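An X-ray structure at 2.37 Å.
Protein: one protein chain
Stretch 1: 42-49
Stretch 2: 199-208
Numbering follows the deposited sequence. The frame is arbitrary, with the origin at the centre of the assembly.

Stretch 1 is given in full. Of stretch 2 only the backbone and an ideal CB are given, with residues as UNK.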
# COMPACT_ATOMS: atom_id res chain seq x y z
N ASP A 42 0.94 10.55 -13.54
CA ASP A 42 1.29 11.03 -12.20
C ASP A 42 1.89 9.91 -11.35
O ASP A 42 2.89 10.12 -10.67
CB ASP A 42 0.06 11.62 -11.49
CG ASP A 42 -0.52 12.82 -12.23
OD1 ASP A 42 0.25 13.71 -12.66
OD2 ASP A 42 -1.76 12.88 -12.37
N LEU A 43 1.28 8.72 -11.41
CA LEU A 43 1.75 7.57 -10.65
C LEU A 43 3.14 7.11 -11.07
O LEU A 43 3.97 6.80 -10.22
CB LEU A 43 0.75 6.40 -10.72
CG LEU A 43 1.07 5.19 -9.83
CD1 LEU A 43 1.20 5.58 -8.36
CD2 LEU A 43 0.03 4.09 -10.00
N ILE A 44 3.39 7.09 -12.37
CA ILE A 44 4.72 6.78 -12.91
C ILE A 44 5.78 7.71 -12.32
O ILE A 44 6.89 7.28 -12.00
CB ILE A 44 4.72 6.80 -14.46
CG1 ILE A 44 3.88 5.64 -14.99
CG2 ILE A 44 6.14 6.75 -15.01
CD1 ILE A 44 3.62 5.67 -16.48
N ARG A 45 5.42 8.99 -12.17
CA ARG A 45 6.28 9.99 -11.53
C ARG A 45 6.59 9.65 -10.07
O ARG A 45 7.74 9.73 -9.65
CB ARG A 45 5.62 11.37 -11.62
CG ARG A 45 5.66 11.98 -13.00
CD ARG A 45 6.98 12.70 -13.20
NE ARG A 45 7.40 12.70 -14.59
CZ ARG A 45 8.58 13.13 -15.01
NH1 ARG A 45 9.48 13.61 -14.15
NH2 ARG A 45 8.87 13.09 -16.30
N ILE A 46 5.55 9.29 -9.32
CA ILE A 46 5.68 8.92 -7.91
C ILE A 46 6.53 7.66 -7.74
O ILE A 46 7.34 7.58 -6.81
CB ILE A 46 4.29 8.71 -7.26
CG1 ILE A 46 3.46 10.00 -7.34
CG2 ILE A 46 4.42 8.25 -5.81
CD1 ILE A 46 1.98 9.82 -7.09
N VAL A 47 6.35 6.69 -8.63
CA VAL A 47 7.04 5.40 -8.52
C VAL A 47 8.49 5.45 -9.01
O VAL A 47 9.38 4.89 -8.37
CB VAL A 47 6.25 4.27 -9.24
CG1 VAL A 47 6.97 2.94 -9.12
CG2 VAL A 47 4.84 4.16 -8.67
N PHE A 48 8.73 6.14 -10.13
CA PHE A 48 10.03 6.04 -10.81
C PHE A 48 10.88 7.30 -10.85
O PHE A 48 12.09 7.21 -11.07
CB PHE A 48 9.85 5.51 -12.23
CG PHE A 48 9.19 4.17 -12.31
CD1 PHE A 48 9.84 3.02 -11.87
CD2 PHE A 48 7.90 4.05 -12.83
CE1 PHE A 48 9.22 1.78 -11.93
CE2 PHE A 48 7.28 2.81 -12.90
CZ PHE A 48 7.94 1.68 -12.45
N PHE A 49 10.26 8.47 -10.67
CA PHE A 49 10.96 9.74 -10.87
C PHE A 49 11.09 10.58 -9.60
O PHE A 49 12.02 10.38 -8.82
CB PHE A 49 10.33 10.53 -12.03
CG PHE A 49 10.44 9.83 -13.37
CD1 PHE A 49 11.53 10.07 -14.21
CD2 PHE A 49 9.47 8.92 -13.78
CE1 PHE A 49 11.63 9.43 -15.43
CE2 PHE A 49 9.57 8.27 -15.01
CZ PHE A 49 10.66 8.53 -15.84
N UNK A 199 16.75 -2.34 -12.43
CA UNK A 199 16.63 -1.08 -11.70
C UNK A 199 15.18 -0.58 -11.65
O UNK A 199 14.68 -0.22 -10.58
CB UNK A 199 17.52 -0.02 -12.34
N UNK A 200 14.51 -0.58 -12.80
CA UNK A 200 13.12 -0.13 -12.89
C UNK A 200 12.19 -1.05 -12.09
O UNK A 200 11.38 -0.58 -11.30
CB UNK A 200 12.67 -0.07 -14.35
N UNK A 201 12.34 -2.36 -12.30
CA UNK A 201 11.52 -3.34 -11.59
C UNK A 201 11.75 -3.29 -10.08
O UNK A 201 10.81 -3.50 -9.30
CB UNK A 201 11.81 -4.75 -12.11
N UNK A 202 12.99 -3.02 -9.68
CA UNK A 202 13.31 -2.80 -8.27
C UNK A 202 12.46 -1.69 -7.70
O UNK A 202 11.78 -1.88 -6.69
CB UNK A 202 14.79 -2.47 -8.09
N UNK A 203 12.49 -0.53 -8.35
CA UNK A 203 11.69 0.62 -7.93
C UNK A 203 10.21 0.28 -7.75
O UNK A 203 9.59 0.69 -6.77
CB UNK A 203 11.83 1.75 -8.95
N UNK A 204 9.66 -0.47 -8.70
CA UNK A 204 8.24 -0.82 -8.68
C UNK A 204 7.91 -1.82 -7.57
O UNK A 204 7.01 -1.58 -6.77
CB UNK A 204 7.82 -1.40 -10.04
N UNK A 205 8.65 -2.92 -7.52
CA UNK A 205 8.46 -3.93 -6.48
C UNK A 205 8.68 -3.35 -5.08
O UNK A 205 7.93 -3.67 -4.15
CB UNK A 205 9.41 -5.11 -6.71
N UNK A 206 9.68 -2.48 -4.94
CA UNK A 206 9.96 -1.83 -3.66
C UNK A 206 8.87 -0.83 -3.29
O UNK A 206 8.50 -0.73 -2.11
CB UNK A 206 11.32 -1.13 -3.71
N UNK A 207 8.37 -0.10 -4.28
CA UNK A 207 7.22 0.80 -4.08
C UNK A 207 6.01 0.03 -3.66
O UNK A 207 5.26 0.47 -2.79
CB UNK A 207 6.91 1.59 -5.35
N UNK A 208 5.83 -1.13 -4.28
CA UNK A 208 4.65 -1.97 -4.07
C UNK A 208 4.56 -2.44 -2.62
O UNK A 208 3.46 -2.57 -2.07
CB UNK A 208 4.68 -3.18 -5.01

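The two helices, 42-48 and 199-208, cross nearly at right angles (97°), with their axes 9.7 Å apart at closest approach. Such a crossing confines contact to a short patch, and the nearest CA pairs, Val47 with position 204 (6.3 Å) and Phe48 with position 203 (6.4 Å), place it. All ten positions have helical phi/psi, so the backbone alone excludes little beyond proline, whose missing N-H would cost the i to i-4 bonds made by 203 through 208.

Position 199 has nothing of stretch 1 within 5.5 Å of its ideal CB, so almost any helix-compatible residue would suit. It is Gln199, extended (chi1 and chi2 both t) and without contact here.

At position 200 the CB points sideways and lies 4.6 Å from Phe48 CE1. The neighbour is the Phe48 ring, an apolar surface, which favours an aliphatic chain such as valine, leucine, isoleucine or methionine. The residue is Ile200; its CG2 comes 3.4 Å from Phe48 CE1, and its backbone O is 3.3 Å from the same CE1, near the ring plane at the edge.

Position 201 points away and position 202 sideways, both with empty surroundings on this side; stretch 1 sets no preference. They are Leu201 and Gly202, neither touching stretch 1.

Position 203 points toward stretch 1, its ideal CB 3.8 Å from Phe48 CD1 and 4.0 Å from Val47 O. Here the first helix is ending, and the carbonyls of Val47 and Phe48 are not taken by any backbone N-H within stretch 1. A donor of moderate length is therefore attractive: glutamine, lysine or arginine could reach, while a small residue could pack on the ring but leave the carbonyls unanswered. Gln203 (chi1 m, chi2 t) sends NE2 to Phe48 O in a 2.9 Å hydrogen bond with an N-H...O angle of 140°. Its OE1 rests 3.4 Å from Phe48 CD1, at the ring edge.

Position 204 has a sideways CB, 3.9 Å from Phe48 CZ and 4.5 Å from Val47 CG1. Apolar surroundings suit alanine, leucine, methionine or an aromatic that turns aside. Phe204 takes chi1 t, and its end leads away; the contact is made near the backbone, with CB 3.9 Å from Phe48 CZ and CA 4.0 Å from Val47 CG1.

Positions 205 and 206 have no stretch 1 atom within 5.5 Å of the ideal CB and are unconstrained by it. They are Leu205 and Ala206.

Position 207 points toward stretch 1, with its ideal CB 4.0 Å from Val47 CG1, and beyond it lie the side chains of Leu43, Ile46 and Val47. A large apolar group fits: leucine, methionine, phenylalanine or tryptophan. Trp207 (chi1 t, chi2 82°) spreads along this surface. Val47 CG2 sits 3.7 Å from the centroid of its five-membered ring, 12° off the normal, a CH-pi contact; Leu43 CD1 lies 3.8 Å from Trp207 CZ2.

Position 208 points sideways into space that stretch 1 leaves empty, and Leu208 makes no contact with it.

Stretch 2, residues 199-208: QILGQFLAWL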
# COMPACT_ATOMS: atom_id res chain seq x y z
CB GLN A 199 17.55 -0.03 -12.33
CG GLN A 199 17.55 1.34 -11.66
CD GLN A 199 18.47 2.32 -12.36
OE1 GLN A 199 19.68 2.10 -12.46
NE2 GLN A 199 17.90 3.42 -12.85
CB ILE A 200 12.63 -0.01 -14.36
CG1 ILE A 200 13.48 0.98 -15.15
CG2 ILE A 200 11.17 0.43 -14.40
CD1 ILE A 200 13.36 0.83 -16.65
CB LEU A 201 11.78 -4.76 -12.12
CG LEU A 201 10.92 -5.89 -11.55
CD1 LEU A 201 9.46 -5.78 -11.98
CD2 LEU A 201 11.49 -7.24 -11.94
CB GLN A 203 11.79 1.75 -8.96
CG GLN A 203 13.06 2.59 -8.88
CD GLN A 203 13.13 3.59 -10.01
OE1 GLN A 203 13.19 3.22 -11.18
NE2 GLN A 203 13.12 4.88 -9.67
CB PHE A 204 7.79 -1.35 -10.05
CG PHE A 204 6.41 -1.95 -10.04
CD1 PHE A 204 5.27 -1.15 -9.96
CD2 PHE A 204 6.24 -3.33 -10.12
CE1 PHE A 204 4.00 -1.71 -9.95
CE2 PHE A 204 4.98 -3.90 -10.12
CZ PHE A 204 3.85 -3.09 -10.03
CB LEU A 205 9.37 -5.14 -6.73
CG LEU A 205 8.78 -6.39 -7.40
CD1 LEU A 205 7.83 -6.08 -8.54
CD2 LEU A 205 9.87 -7.34 -7.86
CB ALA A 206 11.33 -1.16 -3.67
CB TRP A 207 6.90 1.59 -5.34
CG TRP A 207 5.63 2.41 -5.21
CD1 TRP A 207 5.48 3.66 -4.62
CD2 TRP A 207 4.27 2.05 -5.67
NE1 TRP A 207 4.18 4.08 -4.68
CE2 TRP A 207 3.40 3.16 -5.30
CE3 TRP A 207 3.72 0.95 -6.33
CZ2 TRP A 207 2.04 3.17 -5.58
CZ3 TRP A 207 2.34 0.97 -6.61
CH2 TRP A 207 1.53 2.05 -6.25
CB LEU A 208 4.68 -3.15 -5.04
CG LEU A 208 3.38 -3.76 -5.56
CD1 LEU A 208 2.45 -2.71 -6.14
CD2 LEU A 208 3.69 -4.83 -6.60
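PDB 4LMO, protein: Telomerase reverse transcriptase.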